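PDB 3I3V: probable secreted solute-binding lipoprotein from Streptomyces coelicolor, which probably binds a solute outside the cell for an ABC-type uptake system, as a lipoprotein of the bacterial extracellular solute-binding family. Local coordinates for residues A275-L287 / S349-V361. Residues are numbered along the deposited sequence; the frame is centred on the assembly and turned at random.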
loop_
_atom_site.group_PDB
_atom_site.type_symbol
_atom_site.label_atom_id
_atom_site.label_comp_id
_atom_site.label_asym_id
_atom_site.label_seq_id
_atom_site.Cartn_x
_atom_site.Cartn_y
_atom_site.Cartn_z
ATOM N N ALA C 275 31.063 -2.006 54.298
ATOM C CA ALA C 275 30.842 -1.106 53.173
ATOM C C ALA C 275 30.162 -1.812 52.004
ATOM O O ALA C 275 30.186 -1.323 50.880
ATOM C CB ALA C 275 32.164 -0.504 52.714
ATOM N N HIS C 276 29.550 -2.961 52.265
ATOM C CA HIS C 276 28.869 -3.722 51.213
ATOM C C HIS C 276 27.593 -4.336 51.761
ATOM O O HIS C 276 27.511 -4.634 52.952
ATOM C CB HIS C 276 29.758 -4.862 50.709
ATOM C CG HIS C 276 31.169 -4.457 50.433
ATOM N ND1 HIS C 276 31.549 -3.824 49.271
ATOM C CD2 HIS C 276 32.289 -4.581 51.180
ATOM C CE1 HIS C 276 32.845 -3.574 49.313
ATOM N NE2 HIS C 276 33.317 -4.023 50.461
ATOM N N ASP C 277 26.599 -4.536 50.901
ATOM C CA ASP C 277 25.367 -5.164 51.357
ATOM C C ASP C 277 25.742 -6.595 51.734
ATOM O O ASP C 277 25.005 -7.257 52.457
ATOM C CB ASP C 277 24.310 -5.162 50.250
ATOM C CG ASP C 277 24.033 -3.770 49.710
ATOM O OD1 ASP C 277 24.097 -2.798 50.494
ATOM O OD2 ASP C 277 23.737 -3.646 48.497
ATOM N N GLY C 278 26.905 -7.030 51.228
ATOM C CA GLY C 278 27.486 -8.351 51.479
ATOM C C GLY C 278 26.574 -9.541 51.705
ATOM O O GLY C 278 25.358 -9.395 51.661
ATOM N N PRO C 279 27.120 -10.741 51.978
ATOM C CA PRO C 279 28.524 -11.155 52.053
ATOM C C PRO C 279 29.316 -10.938 50.767
ATOM O O PRO C 279 28.758 -10.944 49.662
ATOM C CB PRO C 279 28.420 -12.628 52.436
ATOM C CG PRO C 279 27.168 -12.665 53.244
ATOM C CD PRO C 279 26.242 -11.839 52.401
ATOM N N THR C 280 30.626 -10.793 50.917
ATOM C CA THR C 280 31.511 -10.519 49.793
ATOM C C THR C 280 32.155 -11.700 49.085
ATOM O O THR C 280 32.473 -12.717 49.697
ATOM C CB THR C 280 32.665 -9.590 50.234
ATOM O OG1 THR C 280 33.539 -10.310 51.111
ATOM C CG2 THR C 280 32.131 -8.371 50.978
ATOM N N VAL C 281 32.346 -11.537 47.779
ATOM C CA VAL C 281 33.016 -12.533 46.954
ATOM C C VAL C 281 33.923 -11.749 46.003
ATOM O O VAL C 281 33.575 -10.652 45.576
ATOM C CB VAL C 281 32.025 -13.388 46.103
ATOM C CG1 VAL C 281 30.947 -13.985 46.993
ATOM C CG2 VAL C 281 31.413 -12.552 44.994
ATOM N N ILE C 282 35.090 -12.300 45.689
ATOM C CA ILE C 282 36.022 -11.647 44.771
ATOM C C ILE C 282 35.616 -11.903 43.322
ATOM O O ILE C 282 35.240 -13.014 42.963
ATOM C CB ILE C 282 37.478 -12.173 44.944
ATOM C CG1 ILE C 282 38.059 -11.708 46.273
ATOM C CG2 ILE C 282 38.361 -11.693 43.790
ATOM C CD1 ILE C 282 39.481 -12.206 46.520
ATOM N N ARG C 283 35.680 -10.864 42.501
ATOM C CA ARG C 283 35.382 -10.991 41.084
ATOM C C ARG C 283 36.361 -10.101 40.327
ATOM O O ARG C 283 36.533 -8.927 40.664
ATOM C CB ARG C 283 33.937 -10.579 40.765
ATOM C CG ARG C 283 32.879 -11.575 41.249
ATOM C CD ARG C 283 31.466 -11.208 40.782
ATOM N NE ARG C 283 31.218 -11.509 39.367
ATOM C CZ ARG C 283 30.135 -11.115 38.693
ATOM N NH1 ARG C 283 29.194 -10.399 39.298
ATOM N NH2 ARG C 283 29.986 -11.436 37.410
ATOM N N ALA C 284 37.019 -10.678 39.326
ATOM C CA ALA C 284 37.977 -9.962 38.490
ATOM C C ALA C 284 37.556 -10.245 37.048
ATOM O O ALA C 284 37.135 -11.361 36.727
ATOM C CB ALA C 284 39.394 -10.474 38.749
ATOM N N TYR C 285 37.657 -9.239 36.185
ATOM C CA TYR C 285 37.257 -9.393 34.795
ATOM C C TYR C 285 38.425 -9.163 33.854
ATOM O O TYR C 285 38.224 -8.945 32.659
ATOM C CB TYR C 285 36.155 -8.389 34.465
ATOM C CG TYR C 285 34.950 -8.477 35.373
ATOM C CD1 TYR C 285 34.021 -9.511 35.237
ATOM C CD2 TYR C 285 34.756 -7.549 36.392
ATOM C CE1 TYR C 285 32.928 -9.622 36.097
ATOM C CE2 TYR C 285 33.668 -7.648 37.257
ATOM C CZ TYR C 285 32.761 -8.692 37.105
ATOM O OH TYR C 285 31.715 -8.818 37.991
ATOM N N THR C 286 39.646 -9.218 34.378
ATOM C CA THR C 286 40.799 -8.965 33.533
ATOM C C THR C 286 41.734 -10.125 33.262
ATOM O O THR C 286 42.947 -9.948 33.157
ATOM C CB THR C 286 41.617 -7.753 34.040
ATOM O OG1 THR C 286 41.911 -7.907 35.436
ATOM C CG2 THR C 286 40.839 -6.462 33.801
ATOM N N LEU C 287 41.160 -11.317 33.158
ATOM C CA LEU C 287 41.929 -12.499 32.801
ATOM C C LEU C 287 41.973 -12.396 31.271
ATOM O O LEU C 287 41.447 -11.427 30.703
ATOM C CB LEU C 287 41.216 -13.774 33.252
ATOM C CG LEU C 287 41.518 -14.174 34.703
ATOM C CD1 LEU C 287 41.056 -13.079 35.646
ATOM C CD2 LEU C 287 40.836 -15.495 35.031
ATOM N N SER C 349 22.488 -10.703 43.913
ATOM C CA SER C 349 22.675 -9.537 44.764
ATOM C C SER C 349 22.872 -9.901 46.228
ATOM O O SER C 349 23.262 -9.049 47.027
ATOM C CB SER C 349 21.474 -8.597 44.639
ATOM O OG SER C 349 20.318 -9.160 45.240
ATOM N N GLU C 350 22.601 -11.154 46.585
ATOM C CA GLU C 350 22.758 -11.582 47.975
ATOM C C GLU C 350 24.233 -11.716 48.320
ATOM O O GLU C 350 24.586 -12.177 49.404
ATOM C CB GLU C 350 22.061 -12.926 48.232
ATOM C CG GLU C 350 21.055 -13.343 47.180
ATOM C CD GLU C 350 21.729 -13.852 45.927
ATOM O OE1 GLU C 350 22.399 -14.908 45.992
ATOM O OE2 GLU C 350 21.591 -13.189 44.879
ATOM N N VAL C 351 25.087 -11.308 47.388
ATOM C CA VAL C 351 26.530 -11.375 47.566
ATOM C C VAL C 351 27.151 -10.121 46.937
ATOM O O VAL C 351 26.774 -9.733 45.834
ATOM C CB VAL C 351 27.076 -12.679 46.914
ATOM C CG1 VAL C 351 27.781 -12.386 45.600
ATOM C CG2 VAL C 351 27.975 -13.401 47.890
ATOM N N SER C 352 28.081 -9.482 47.645
ATOM C CA SER C 352 28.721 -8.265 47.145
ATOM C C SER C 352 30.126 -8.479 46.585
ATOM O O SER C 352 30.929 -9.221 47.150
ATOM C CB SER C 352 28.779 -7.210 48.251
ATOM O OG SER C 352 27.476 -6.844 48.668
ATOM N N GLN C 353 30.413 -7.805 45.475
ATOM C CA GLN C 353 31.711 -7.907 44.814
ATOM C C GLN C 353 32.787 -7.083 45.483
ATOM O O GLN C 353 32.560 -5.919 45.813
ATOM C CB GLN C 353 31.645 -7.395 43.373
ATOM C CG GLN C 353 30.816 -8.165 42.386
ATOM C CD GLN C 353 30.895 -7.537 41.006
ATOM O OE1 GLN C 353 31.986 -7.352 40.456
ATOM N NE2 GLN C 353 29.741 -7.202 40.440
ATOM N N VAL C 354 33.960 -7.681 45.673
ATOM C CA VAL C 354 35.099 -6.948 46.205
ATOM C C VAL C 354 36.198 -7.124 45.164
ATOM O O VAL C 354 36.081 -7.944 44.255
ATOM C CB VAL C 354 35.560 -7.444 47.589
ATOM C CG1 VAL C 354 34.467 -7.172 48.604
ATOM C CG2 VAL C 354 35.921 -8.918 47.540
ATOM N N LEU C 355 37.275 -6.372 45.290
ATOM C CA LEU C 355 38.301 -6.447 44.277
ATOM C C LEU C 355 39.476 -7.410 44.451
ATOM O O LEU C 355 39.817 -7.826 45.566
ATOM C CB LEU C 355 38.779 -5.013 44.004
ATOM C CG LEU C 355 40.222 -4.539 43.973
ATOM C CD1 LEU C 355 40.223 -3.068 43.598
ATOM C CD2 LEU C 355 40.875 -4.727 45.332
ATOM N N LEU C 356 40.050 -7.795 43.311
ATOM C CA LEU C 356 41.219 -8.665 43.257
ATOM C C LEU C 356 42.401 -7.694 43.137
ATOM O O LEU C 356 42.581 -7.053 42.110
ATOM C CB LEU C 356 41.172 -9.572 42.028
ATOM C CG LEU C 356 42.471 -10.380 41.853
ATOM C CD1 LEU C 356 42.656 -11.272 43.057
ATOM C CD2 LEU C 356 42.438 -11.208 40.575
ATOM N N PRO C 357 43.226 -7.589 44.187
ATOM C CA PRO C 357 44.388 -6.691 44.230
ATOM C C PRO C 357 45.458 -6.813 43.140
ATOM O O PRO C 357 46.072 -5.820 42.763
ATOM C CB PRO C 357 44.970 -6.951 45.621
ATOM C CG PRO C 357 43.781 -7.439 46.414
ATOM C CD PRO C 357 43.127 -8.362 45.433
ATOM N N ASP C 358 45.671 -8.027 42.648
ATOM C CA ASP C 358 46.697 -8.321 41.648
ATOM C C ASP C 358 47.125 -7.231 40.668
ATOM O O ASP C 358 48.292 -6.847 40.632
ATOM C CB ASP C 358 46.291 -9.566 40.876
ATOM C CG ASP C 358 46.278 -10.795 41.750
ATOM O OD1 ASP C 358 45.951 -10.657 42.942
ATOM O OD2 ASP C 358 46.586 -11.893 41.249
ATOM N N VAL C 359 46.186 -6.739 39.872
ATOM C CA VAL C 359 46.489 -5.722 38.874
ATOM C C VAL C 359 47.066 -4.435 39.448
ATOM O O VAL C 359 47.852 -3.767 38.786
ATOM C CB VAL C 359 45.224 -5.330 38.069
ATOM C CG1 VAL C 359 45.604 -5.025 36.625
ATOM C CG2 VAL C 359 44.178 -6.433 38.156
ATOM N N TYR C 360 46.680 -4.094 40.674
ATOM C CA TYR C 360 47.118 -2.846 41.297
ATOM C C TYR C 360 48.353 -2.901 42.187
ATOM O O TYR C 360 48.948 -1.864 42.483
ATOM C CB TYR C 360 45.961 -2.240 42.096
ATOM C CG TYR C 360 44.627 -2.325 41.387
ATOM C CD1 TYR C 360 43.817 -3.451 41.523
ATOM C CD2 TYR C 360 44.192 -1.294 40.552
ATOM C CE1 TYR C 360 42.600 -3.555 40.842
ATOM C CE2 TYR C 360 42.980 -1.384 39.863
ATOM C CZ TYR C 360 42.187 -2.520 40.014
ATOM O OH TYR C 360 40.987 -2.609 39.334
ATOM N N VAL C 361 48.736 -4.095 42.616
ATOM C CA VAL C 361 49.897 -4.245 43.476
ATOM C C VAL C 361 51.194 -4.161 42.668
ATOM O O VAL C 361 51.423 -4.974 41.777
ATOM C CB VAL C 361 49.873 -5.606 44.218
ATOM C CG1 VAL C 361 51.137 -5.761 45.040
ATOM C CG2 VAL C 361 48.634 -5.705 45.122
HETATM O O HOH W 1 34.878 -6.883 41.350
#
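A short parallel strand pair, 280-284 beside 352-354, joins T280 to S352, V281 to Q353 and I282 to V354. S352 N donates to P279 O at 2.6 Å. V281 N donates to S352 O (2.8 Å) and V281 O accepts from V354 N, so V281 bonds to the residues before and after its partner Q353, as parallel pairing requires; R283 N to V354 O is weak. The peptide bond before P279 is cis, just where the chain enters the strand.

Beta-branched residues suit this extended backbone. V354 sits among T280, I282 and the H276 ring: its CG1 packs tightly on T280 CB (3.4 Å) and lies over one face of the imidazole, a CH-pi contact, while CG2 meets I282 CG1 at 3.7 Å. With chi1 at -46° the ring swings to the backbone-nitrogen side, bringing its face against this methyl, and NE2 bonds to Q183 O beyond the pair. In this solute-binding-protein fold, strand 280-284 also pairs antiparallel with strand 122-131, so 352-354 extends the same mixed sheet. Past the pairing, L356 CD2 covers A284 CB at 3.6 Å, the small methyl letting the leucine branch come close.

Q353, on the face bearing V281, crosses R283 at a slant, R283 CD lying 3.5 Å from Q353 CG and the amide and guanidinium planes 47° apart. Its OE1 lies at the edge of the Y285 ring, near the ring plane, and Y285 OH appears to donate to it at 2.9 Å, less certainly because R283 crowds the hydroxyl; a water links OE1 to R283 O. Replacing this glutamine by an alanine would remove the amide and is likely to leave the R283 CD methylene less covered and the water without its OE1 partner, along with any bond from the phenol.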